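Local coordinates for protein Tas1 (Pseudomonas aeruginosa, PDB 6OX6) that pyrophosphorylates adenosine nucleotides to make (p)ppApp, acting as a type VI secretion toxin that depletes ADP and ATP in competitor cells, at residues M290-I293 with N294-K298; V335-G338 with N339-P342. All coordinates share one frame; numbering follows the deposited sequence.

In the fold
Both contacts are local and partly buried, and both lie away from the middle of the chain, contact 1 on helix 286-296 and contact 2 in the loop that leaves strand 332-336, an outermost strand of the five-stranded mixed sheet. They share no element: their centres stand 26 Å apart and their nearest atoms about 14 Å. Contact 1 has the repeated backbone bonding of a helix, whereas contact 2 bends the chain through one turn, with a carboxylate and a water supplementing its backbone bonding. Each nevertheless reaches the immunity protein Pa14_01140, with polar bonds from Asp296, Tyr297 and Lys298 in contact 1 and from Asp341 in contact 2.

Contact 1. Residues M290-I293 with N294-K298; sequences MQKI and NNDYK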
loop_
_atom_site.group_PDB
_atom_site.type_symbol
_atom_site.label_atom_id
_atom_site.label_comp_id
_atom_site.label_asym_id
_atom_site.label_seq_id
_atom_site.Cartn_x
_atom_site.Cartn_y
_atom_site.Cartn_z
HETATM N N MSE A 290 5.381 13.610 -8.695
HETATM C CA MSE A 290 4.387 14.361 -9.437
HETATM C C MSE A 290 3.405 13.504 -10.193
HETATM O O MSE A 290 2.208 13.797 -10.187
HETATM C CB MSE A 290 5.045 15.359 -10.415
HETATM C CG MSE A 290 5.689 16.550 -9.725
HETATM SE SE MSE A 290 6.983 17.473 -10.818
HETATM C CE MSE A 290 5.894 17.747 -12.396
ATOM N N GLN A 291 3.899 12.434 -10.808
ATOM C CA GLN A 291 3.047 11.517 -11.552
ATOM C C GLN A 291 2.068 10.830 -10.605
ATOM O O GLN A 291 0.899 10.638 -10.941
ATOM C CB GLN A 291 3.891 10.474 -12.287
ATOM C CG GLN A 291 4.427 10.944 -13.629
ATOM C CD GLN A 291 3.337 11.478 -14.537
ATOM O OE1 GLN A 291 2.453 12.214 -14.097
ATOM N NE2 GLN A 291 3.395 11.110 -15.811
ATOM N N LYS A 292 2.549 10.462 -9.420
ATOM C CA LYS A 292 1.697 9.801 -8.426
ATOM C C LYS A 292 0.658 10.764 -7.852
ATOM O O LYS A 292 -0.511 10.394 -7.661
ATOM C CB LYS A 292 2.563 9.209 -7.317
ATOM C CG LYS A 292 1.793 8.449 -6.261
ATOM C CD LYS A 292 2.744 7.668 -5.373
ATOM C CE LYS A 292 2.005 6.656 -4.507
ATOM N NZ LYS A 292 2.976 5.826 -3.742
ATOM N N ILE A 293 1.054 12.009 -7.581
ATOM C CA ILE A 293 0.081 13.015 -7.142
ATOM C C ILE A 293 -0.995 13.220 -8.194
ATOM O O ILE A 293 -2.188 13.307 -7.873
ATOM C CB ILE A 293 0.786 14.344 -6.827
ATOM C CG1 ILE A 293 1.548 14.208 -5.510
ATOM C CG2 ILE A 293 -0.249 15.506 -6.820
ATOM C CD1 ILE A 293 2.677 15.265 -5.340
ATOM N N ASN A 294 -0.587 13.348 -9.463
ATOM C CA ASN A 294 -1.552 13.597 -10.528
ATOM C C ASN A 294 -2.464 12.396 -10.782
ATOM O O ASN A 294 -3.656 12.578 -11.061
ATOM C CB ASN A 294 -0.827 13.986 -11.820
ATOM C CG ASN A 294 -0.139 15.351 -11.722
ATOM O OD1 ASN A 294 -0.541 16.207 -10.939
ATOM N ND2 ASN A 294 0.903 15.550 -12.534
ATOM N N ASN A 295 -1.928 11.166 -10.719
ATOM C CA ASN A 295 -2.704 9.976 -11.060
ATOM C C ASN A 295 -3.504 9.425 -9.885
ATOM O O ASN A 295 -4.714 9.209 -10.004
ATOM C CB ASN A 295 -1.797 8.869 -11.591
ATOM C CG ASN A 295 -1.280 9.170 -12.971
ATOM O OD1 ASN A 295 -2.005 9.701 -13.821
ATOM N ND2 ASN A 295 -0.010 8.868 -13.197
ATOM N N ASP A 296 -2.836 9.133 -8.768
ATOM C CA ASP A 296 -3.563 8.617 -7.617
ATOM C C ASP A 296 -4.428 9.678 -6.963
ATOM O O ASP A 296 -5.551 9.384 -6.524
ATOM C CB ASP A 296 -2.599 8.042 -6.581
ATOM C CG ASP A 296 -1.939 6.751 -7.053
ATOM O OD1 ASP A 296 -2.399 6.147 -8.069
ATOM O OD2 ASP A 296 -0.972 6.328 -6.373
ATOM N N TYR A 297 -3.916 10.904 -6.862
ATOM C CA TYR A 297 -4.525 11.896 -5.997
ATOM C C TYR A 297 -5.103 13.072 -6.758
ATOM O O TYR A 297 -5.421 14.095 -6.134
ATOM C CB TYR A 297 -3.505 12.361 -4.966
ATOM C CG TYR A 297 -3.041 11.226 -4.108
ATOM C CD1 TYR A 297 -3.926 10.580 -3.234
ATOM C CD2 TYR A 297 -1.736 10.778 -4.177
ATOM C CE1 TYR A 297 -3.501 9.510 -2.437
ATOM C CE2 TYR A 297 -1.299 9.712 -3.398
ATOM C CZ TYR A 297 -2.180 9.078 -2.529
ATOM O OH TYR A 297 -1.715 8.016 -1.750
ATOM N N LYS A 298 -5.253 12.945 -8.077
ATOM C CA LYS A 298 -5.909 13.946 -8.930
ATOM C C LYS A 298 -5.323 15.343 -8.748
ATOM O O LYS A 298 -6.042 16.340 -8.780
ATOM C CB LYS A 298 -7.425 13.967 -8.704
ATOM C CG LYS A 298 -8.111 12.645 -9.055
ATOM C CD LYS A 298 -7.742 12.110 -10.450
ATOM C CE LYS A 298 -8.812 11.120 -10.946
ATOM N NZ LYS A 298 -8.433 10.553 -12.306
HETATM O O HOH W 1 0.745 13.428 -15.288
#
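Asn294, Asn295 and Asp296 each point their backbone N-H at the carbonyl oxygen four residues earlier, the i to i+4 ladder of an alpha helix. The first rung, Asn294 N to Met290 O, is 2.9 Å long and fairly straight at 160°. The rungs bend toward the end of the segment: from Tyr297 N to Ile293 O, at 3.1 Å, the angle has dropped to 129° and the bond is weak.

Among the charged side chains, Lys292 turns CG anti to its backbone N (chi1 -178°) and runs on extended, its methylenes passing Asp296. Asp296 OD2 lies 3.5 Å from Lys292 CG and equally near its CE, yet 4.8 Å from NZ. The opposite charges may still help each other, but each has a salt bridge elsewhere: Lys292 with Asp306, Asp296 with Arg53 of the Pa14_01140 chain. A lysine suits the place because its long nonpolar stem can lie beside Asp296 while NZ reaches Asp306.

Of the amides, Gln291 and Asn294 cross with nearly perpendicular planes. A water donates to Gln291 OE1 and is held weakly by Asn294 ND2 at 3.5 Å; ND2 also hydrogen-bonds to Gln244 O. The Tyr297 ring meets Ile293 CA at its edge, while its OH hydrogen-bonds to Glu21 and Arg53 of the Pa14_01140 chain.

On the buried side of helix 286-296, the nonpolar Met290 (selenomethionine) and Ile293 pack on Phe249 of helix 249-253.

Contact 2. Residues V335-G338 with N339-P342; sequences VIDG and NADP
Asp337 holds CG between its own backbone N and carbonyl carbon (chi1 74°), which swings the carboxylate forward over the next residues, toward Asn339. The backbone of Asp341 brings its CB to 4.1 Å from Ile336 CG2, while CG, anti to the backbone N (chi1 175°), carries the carboxylate on. Asp337 OD2 accepts a weak hydrogen bond from Asn339 N at 3.2 Å, and the two side chains cross at about a right angle, their carboxylate and amide planes 74° apart. The backbone closes too: Ala340 N reaches back to Asp337 O, a straight but weak bond of 3.4 Å. The backbone angles of Gly338 and Asn339 make this a type I beta turn; the side-chain bond adds an Asx turn at Asp337, a place aspartate suits because its short side chain just spans to the N-H two residues on. The turn redirects the chain as it leaves strand 332-336 on its way to strand 347-353. One water donates to Gly338 O, within the turn, at 2.5 Å, and to Asp341 O, just after it, at 2.7 Å. The Asp341 carboxylate takes the N-H groups of Leu343 and Tyr345 and forms a salt bridge with Arg60 of the Pa14_01140 chain, whose Phe61 packs on both Ile336 and Asp341.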
loop_
_atom_site.group_PDB
_atom_site.type_symbol
_atom_site.label_atom_id
_atom_site.label_comp_id
_atom_site.label_asym_id
_atom_site.label_seq_id
_atom_site.Cartn_x
_atom_site.Cartn_y
_atom_site.Cartn_z
ATOM N N VAL A 335 -3.142 -3.135 9.158
ATOM C CA VAL A 335 -2.632 -4.470 9.434
ATOM C C VAL A 335 -3.249 -5.404 8.401
ATOM O O VAL A 335 -4.474 -5.587 8.358
ATOM C CB VAL A 335 -2.940 -4.928 10.859
ATOM C CG1 VAL A 335 -2.529 -6.361 10.998
ATOM C CG2 VAL A 335 -2.203 -4.044 11.885
ATOM N N ILE A 336 -2.408 -5.973 7.547
ATOM C CA ILE A 336 -2.861 -6.820 6.454
ATOM C C ILE A 336 -2.702 -8.268 6.882
ATOM O O ILE A 336 -1.592 -8.713 7.197
ATOM C CB ILE A 336 -2.059 -6.534 5.177
ATOM C CG1 ILE A 336 -2.301 -5.093 4.743
ATOM C CG2 ILE A 336 -2.412 -7.516 4.091
ATOM C CD1 ILE A 336 -1.084 -4.450 4.087
ATOM N N ASP A 337 -3.783 -9.025 6.884
ATOM C CA ASP A 337 -3.589 -10.460 7.020
ATOM C C ASP A 337 -3.924 -11.145 5.703
ATOM O O ASP A 337 -4.686 -10.629 4.863
ATOM C CB ASP A 337 -4.413 -11.058 8.164
ATOM C CG ASP A 337 -5.888 -11.151 7.838
ATOM O OD1 ASP A 337 -6.531 -10.120 7.545
ATOM O OD2 ASP A 337 -6.396 -12.272 7.858
ATOM N N GLY A 338 -3.324 -12.320 5.532
ATOM C CA GLY A 338 -3.471 -13.054 4.294
ATOM C C GLY A 338 -4.866 -13.567 4.020
ATOM O O GLY A 338 -5.107 -14.024 2.900
ATOM N N ASN A 339 -5.787 -13.495 4.984
ATOM C CA ASN A 339 -7.120 -14.062 4.786
ATOM C C ASN A 339 -8.114 -13.079 4.183
ATOM O O ASN A 339 -9.191 -13.507 3.757
ATOM C CB ASN A 339 -7.684 -14.599 6.104
ATOM C CG ASN A 339 -6.806 -15.703 6.709
ATOM O OD1 ASN A 339 -6.308 -16.597 5.996
ATOM N ND2 ASN A 339 -6.568 -15.608 8.028
ATOM N N ALA A 340 -7.775 -11.792 4.111
ATOM C CA ALA A 340 -8.646 -10.781 3.513
ATOM C C ALA A 340 -8.123 -10.258 2.182
ATOM O O ALA A 340 -8.870 -10.180 1.199
ATOM C CB ALA A 340 -8.830 -9.613 4.498
ATOM N N ASP A 341 -6.851 -9.894 2.124
ATOM C CA ASP A 341 -6.216 -9.484 0.880
ATOM C C ASP A 341 -6.434 -10.544 -0.213
ATOM O O ASP A 341 -6.066 -11.713 -0.010
ATOM C CB ASP A 341 -4.731 -9.278 1.159
ATOM C CG ASP A 341 -3.923 -8.972 -0.094
ATOM O OD1 ASP A 341 -4.487 -8.534 -1.123
ATOM O OD2 ASP A 341 -2.694 -9.149 -0.033
ATOM N N PRO A 342 -6.998 -10.181 -1.377
ATOM C CA PRO A 342 -7.179 -11.185 -2.442
ATOM C C PRO A 342 -5.884 -11.854 -2.849
ATOM O O PRO A 342 -5.902 -12.997 -3.330
ATOM C CB PRO A 342 -7.754 -10.369 -3.611
ATOM C CG PRO A 342 -8.248 -9.096 -3.005
ATOM C CD PRO A 342 -7.347 -8.822 -1.850
HETATM O O HOH W 2 -7.026 -13.914 1.253
#